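Local coordinates for MRNA TRANSPORT REGULATOR Mtr2 (Candida albicans, PDB 1Q42), which affects the transport of mRNA from the nucleus to the cytoplasm and interacts with the export factor MEX67, at residues S64-G76 and D179-T191. Residues are numbered along the deposited sequence; the frame is centred on the assembly and turned at random.
Sequences SNLKRSSAIIVNG and DGEIINSMDYRFT
N75 closes one end of this parallel strand pair in the NTF2-fold sheet: its backbone N donates to Y188 O, and its side-chain OD1 accepts the N-H of F190, 2.8 Å from F190 N, nearly along the line of its own C=O. The amide takes the place of a strand carbonyl just where the backbone turns aside at N75, whose phi is positive (52°). Between A71 and N75 the bonds alternate in parallel fashion, M186 N to A71 O, I73 N to M186 O, Y188 N to I73 O. At the other end N65 ND2 gives a nearly straight bond, 3.1 Å long, to G180 O, while N65 O is gripped from opposite faces of its plane by I182 N and I183 N. The type I turn K67-S70 carries the chain round a corner, and the short serine side chain lets S70 OG donate to K67 O at 2.7 Å, where S70 N also bonds. R68 NE stands 3.9 Å from E181 OE1, a long salt bridge; R68 also pairs with D86 and E181 with K88. Apolar residues L66, I72, I183 and M186 share the face covered by helices 87-96 and 29-40, through F91 and F36 among others. L66 CD2 lies 3.8 Å from I183 CG2. With CG anti to its backbone N (chi1 174°), the unbranched M186 chain runs extended before bending at chi3, which brings methyl CE to 3.7 Å from I72 CG2.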
loop_
_atom_site.group_PDB
_atom_site.type_symbol
_atom_site.label_atom_id
_atom_site.label_comp_id
_atom_site.label_asym_id
_atom_site.label_seq_id
_atom_site.Cartn_x
_atom_site.Cartn_y
_atom_site.Cartn_z
ATOM N N SER A 64 6.458 -0.787 0.705
ATOM C CA SER A 64 7.787 -1.342 0.970
ATOM C C SER A 64 7.838 -2.287 2.172
ATOM O O SER A 64 8.768 -3.107 2.276
ATOM C CB SER A 64 8.811 -0.227 1.172
ATOM O OG SER A 64 8.446 0.577 2.265
ATOM N N ASN A 65 6.861 -2.192 3.073
ATOM C CA ASN A 65 6.833 -3.096 4.230
ATOM C C ASN A 65 6.374 -4.523 3.902
ATOM O O ASN A 65 6.424 -5.409 4.760
ATOM C CB ASN A 65 5.981 -2.516 5.353
ATOM C CG ASN A 65 6.564 -1.233 5.935
ATOM O OD1 ASN A 65 5.942 -0.181 5.855
ATOM N ND2 ASN A 65 7.763 -1.319 6.518
ATOM N N LEU A 66 5.936 -4.751 2.666
ATOM C CA LEU A 66 5.578 -6.091 2.226
ATOM C C LEU A 66 6.805 -6.975 2.175
ATOM O O LEU A 66 7.876 -6.529 1.789
ATOM C CB LEU A 66 4.940 -6.046 0.845
ATOM C CG LEU A 66 3.554 -5.428 0.749
ATOM C CD1 LEU A 66 3.233 -5.123 -0.722
ATOM C CD2 LEU A 66 2.503 -6.364 1.345
ATOM N N LYS A 67 6.643 -8.232 2.576
ATOM C CA LYS A 67 7.663 -9.246 2.347
ATOM C C LYS A 67 7.667 -9.654 0.875
ATOM O O LYS A 67 6.629 -9.676 0.218
ATOM C CB LYS A 67 7.411 -10.474 3.237
ATOM C CG LYS A 67 7.682 -10.211 4.695
ATOM C CD LYS A 67 7.663 -11.495 5.519
ATOM C CE LYS A 67 7.800 -11.188 6.993
ATOM N NZ LYS A 67 8.043 -12.395 7.816
ATOM N N ARG A 68 8.850 -9.988 0.362
ATOM C CA ARG A 68 8.990 -10.462 -1.004
ATOM C C ARG A 68 8.001 -11.598 -1.321
ATOM O O ARG A 68 7.384 -11.596 -2.389
ATOM C CB ARG A 68 10.451 -10.894 -1.264
ATOM C CG ARG A 68 10.850 -10.836 -2.709
ATOM C CD ARG A 68 12.053 -9.944 -3.064
ATOM N NE ARG A 68 11.855 -8.507 -2.799
ATOM C CZ ARG A 68 11.126 -7.643 -3.540
ATOM N NH1 ARG A 68 10.451 -8.024 -4.623
ATOM N NH2 ARG A 68 11.070 -6.369 -3.173
ATOM N N SER A 69 7.804 -12.509 -0.369
ATOM C CA SER A 69 6.936 -13.681 -0.550
ATOM C C SER A 69 5.590 -13.573 0.183
ATOM O O SER A 69 4.977 -14.588 0.550
ATOM C CB SER A 69 7.660 -14.936 -0.077
ATOM O OG SER A 69 7.795 -14.961 1.330
ATOM N N SER A 70 5.137 -12.354 0.411
ATOM C CA SER A 70 3.831 -12.144 1.036
ATOM C C SER A 70 2.705 -12.690 0.150
ATOM O O SER A 70 2.853 -12.766 -1.080
ATOM C CB SER A 70 3.599 -10.659 1.329
ATOM O OG SER A 70 3.904 -9.860 0.208
ATOM N N ALA A 71 1.600 -13.080 0.783
ATOM C CA ALA A 71 0.377 -13.471 0.086
ATOM C C ALA A 71 -0.408 -12.184 -0.119
ATOM O O ALA A 71 -0.718 -11.518 0.853
ATOM C CB ALA A 71 -0.446 -14.448 0.949
ATOM N N ILE A 72 -0.668 -11.806 -1.361
ATOM C CA ILE A 72 -1.354 -10.530 -1.664
ATOM C C ILE A 72 -2.608 -10.810 -2.477
ATOM O O ILE A 72 -2.591 -11.643 -3.427
ATOM C CB ILE A 72 -0.433 -9.567 -2.443
ATOM C CG1 ILE A 72 0.830 -9.275 -1.634
ATOM C CG2 ILE A 72 -1.180 -8.265 -2.782
ATOM C CD1 ILE A 72 1.879 -8.484 -2.361
ATOM N N ILE A 73 -3.695 -10.152 -2.088
ATOM C CA ILE A 73 -4.982 -10.258 -2.772
ATOM C C ILE A 73 -5.462 -8.842 -2.979
ATOM O O ILE A 73 -5.434 -8.043 -2.059
ATOM C CB ILE A 73 -6.046 -11.043 -1.946
ATOM C CG1 ILE A 73 -5.500 -12.387 -1.464
ATOM C CG2 ILE A 73 -7.321 -11.191 -2.802
ATOM C CD1 ILE A 73 -6.316 -12.993 -0.354
ATOM N N VAL A 74 -5.839 -8.518 -4.210
ATOM C CA VAL A 74 -6.350 -7.206 -4.545
ATOM C C VAL A 74 -7.737 -7.410 -5.134
ATOM O O VAL A 74 -7.879 -8.084 -6.162
ATOM C CB VAL A 74 -5.432 -6.496 -5.557
ATOM C CG1 VAL A 74 -5.936 -5.086 -5.844
ATOM C CG2 VAL A 74 -4.020 -6.447 -5.021
ATOM N N ASN A 75 -8.748 -6.851 -4.471
ATOM C CA ASN A 75 -10.142 -6.936 -4.934
ATOM C C ASN A 75 -10.609 -8.353 -5.237
ATOM O O ASN A 75 -11.276 -8.609 -6.255
ATOM C CB ASN A 75 -10.331 -6.007 -6.131
ATOM C CG ASN A 75 -10.288 -4.566 -5.734
ATOM O OD1 ASN A 75 -10.775 -4.204 -4.661
ATOM N ND2 ASN A 75 -9.712 -3.723 -6.581
ATOM N N GLY A 76 -10.262 -9.267 -4.332
ATOM C CA GLY A 76 -10.632 -10.668 -4.420
ATOM C C GLY A 76 -9.747 -11.539 -5.298
ATOM O O GLY A 76 -9.916 -12.764 -5.318
ATOM N N ASP A 179 10.176 -0.965 9.996
ATOM C CA ASP A 179 10.311 -0.350 8.668
ATOM C C ASP A 179 10.851 -1.282 7.565
ATOM O O ASP A 179 10.951 -0.864 6.407
ATOM C CB ASP A 179 11.143 0.950 8.738
ATOM C CG ASP A 179 10.283 2.199 8.657
ATOM O OD1 ASP A 179 9.574 2.361 7.637
ATOM O OD2 ASP A 179 10.249 3.071 9.560
ATOM N N GLY A 180 11.168 -2.532 7.905
ATOM C CA GLY A 180 11.641 -3.505 6.931
ATOM C C GLY A 180 10.496 -4.341 6.372
ATOM O O GLY A 180 9.326 -3.947 6.442
ATOM N N GLU A 181 10.834 -5.501 5.826
ATOM C CA GLU A 181 9.840 -6.412 5.261
ATOM C C GLU A 181 9.197 -7.263 6.372
ATOM O O GLU A 181 9.753 -8.280 6.807
ATOM C CB GLU A 181 10.482 -7.267 4.161
ATOM C CG GLU A 181 11.041 -6.415 3.018
ATOM C CD GLU A 181 11.603 -7.223 1.858
ATOM O OE1 GLU A 181 11.274 -6.912 0.686
ATOM O OE2 GLU A 181 12.388 -8.158 2.111
ATOM N N ILE A 182 8.012 -6.832 6.810
ATOM C CA ILE A 182 7.309 -7.439 7.933
ATOM C C ILE A 182 5.888 -7.935 7.633
ATOM O O ILE A 182 5.342 -8.733 8.393
ATOM C CB ILE A 182 7.269 -6.465 9.133
ATOM C CG1 ILE A 182 6.646 -5.125 8.742
ATOM C CG2 ILE A 182 8.678 -6.276 9.711
ATOM C CD1 ILE A 182 6.357 -4.240 9.897
ATOM N N ILE A 183 5.289 -7.482 6.539
ATOM C CA ILE A 183 3.921 -7.905 6.206
ATOM C C ILE A 183 3.936 -9.254 5.483
ATOM O O ILE A 183 4.506 -9.370 4.398
ATOM C CB ILE A 183 3.204 -6.836 5.356
ATOM C CG1 ILE A 183 3.142 -5.499 6.115
ATOM C CG2 ILE A 183 1.788 -7.324 5.002
ATOM C CD1 ILE A 183 2.663 -4.300 5.298
ATOM N N ASN A 184 3.333 -10.271 6.113
ATOM C CA ASN A 184 3.211 -11.627 5.572
ATOM C C ASN A 184 2.065 -11.816 4.605
ATOM O O ASN A 184 2.126 -12.656 3.719
ATOM C CB ASN A 184 3.039 -12.644 6.707
ATOM C CG ASN A 184 4.155 -12.544 7.732
ATOM O OD1 ASN A 184 3.960 -12.025 8.841
ATOM N ND2 ASN A 184 5.336 -12.974 7.341
ATOM N N SER A 185 1.003 -11.053 4.795
ATOM C CA SER A 185 -0.138 -11.106 3.887
ATOM C C SER A 185 -0.886 -9.786 3.873
ATOM O O SER A 185 -0.958 -9.106 4.890
ATOM C CB SER A 185 -1.081 -12.267 4.232
ATOM O OG SER A 185 -1.753 -12.085 5.455
ATOM N N MET A 186 -1.400 -9.431 2.698
ATOM C CA MET A 186 -2.201 -8.219 2.502
ATOM C C MET A 186 -3.402 -8.561 1.631
ATOM O O MET A 186 -3.264 -9.146 0.552
ATOM C CB MET A 186 -1.401 -7.089 1.846
ATOM C CG MET A 186 -2.254 -5.851 1.489
ATOM S SD MET A 186 -1.285 -4.532 0.794
ATOM C CE MET A 186 -0.949 -5.156 -0.818
ATOM N N ASP A 187 -4.582 -8.211 2.132
ATOM C CA ASP A 187 -5.831 -8.318 1.410
ATOM C C ASP A 187 -6.361 -6.878 1.326
ATOM O O ASP A 187 -6.776 -6.327 2.330
ATOM C CB ASP A 187 -6.767 -9.267 2.180
ATOM C CG ASP A 187 -8.220 -9.150 1.786
ATOM O OD1 ASP A 187 -8.543 -8.833 0.624
ATOM O OD2 ASP A 187 -9.133 -9.375 2.603
ATOM N N TYR A 188 -6.298 -6.289 0.137
ATOM C CA TYR A 188 -6.729 -4.913 -0.120
ATOM C C TYR A 188 -7.965 -4.972 -1.011
ATOM O O TYR A 188 -7.935 -5.603 -2.066
ATOM C CB TYR A 188 -5.588 -4.165 -0.819
ATOM C CG TYR A 188 -5.811 -2.687 -1.053
ATOM C CD1 TYR A 188 -5.219 -1.728 -0.237
ATOM C CD2 TYR A 188 -6.559 -2.240 -2.137
ATOM C CE1 TYR A 188 -5.414 -0.375 -0.468
ATOM C CE2 TYR A 188 -6.766 -0.892 -2.361
ATOM C CZ TYR A 188 -6.179 0.037 -1.529
ATOM O OH TYR A 188 -6.388 1.393 -1.748
ATOM N N ARG A 189 -9.049 -4.330 -0.590
ATOM C CA ARG A 189 -10.337 -4.468 -1.270
ATOM C C ARG A 189 -11.087 -3.134 -1.297
ATOM O O ARG A 189 -11.252 -2.541 -0.268
ATOM C CB ARG A 189 -11.175 -5.505 -0.519
ATOM C CG ARG A 189 -12.396 -6.005 -1.210
ATOM C CD ARG A 189 -13.036 -7.175 -0.499
ATOM N NE ARG A 189 -12.472 -8.437 -0.978
ATOM C CZ ARG A 189 -11.914 -9.395 -0.227
ATOM N NH1 ARG A 189 -11.833 -9.319 1.108
ATOM N NH2 ARG A 189 -11.435 -10.466 -0.838
ATOM N N PHE A 190 -11.543 -2.673 -2.451
ATOM C CA PHE A 190 -12.492 -1.562 -2.479
ATOM C C PHE A 190 -13.841 -2.075 -1.969
ATOM O O PHE A 190 -14.364 -3.093 -2.454
ATOM C CB PHE A 190 -12.667 -0.976 -3.899
ATOM C CG PHE A 190 -11.453 -0.258 -4.439
ATOM C CD1 PHE A 190 -10.665 0.546 -3.636
ATOM C CD2 PHE A 190 -11.143 -0.342 -5.793
ATOM C CE1 PHE A 190 -9.552 1.190 -4.143
ATOM C CE2 PHE A 190 -10.040 0.326 -6.314
ATOM C CZ PHE A 190 -9.246 1.090 -5.484
ATOM N N THR A 191 -14.391 -1.381 -0.978
ATOM C CA THR A 191 -15.734 -1.671 -0.467
ATOM C C THR A 191 -16.785 -0.699 -0.984
ATOM O O THR A 191 -17.993 -0.956 -0.842
ATOM C CB THR A 191 -15.721 -1.613 1.049
ATOM O OG1 THR A 191 -15.210 -0.332 1.471
ATOM C CG2 THR A 191 -14.768 -2.634 1.616
HETATM O O HOH W 1 11.007 -2.227 3.758
HETATM O O HOH W 2 -8.918 -8.428 -1.883
#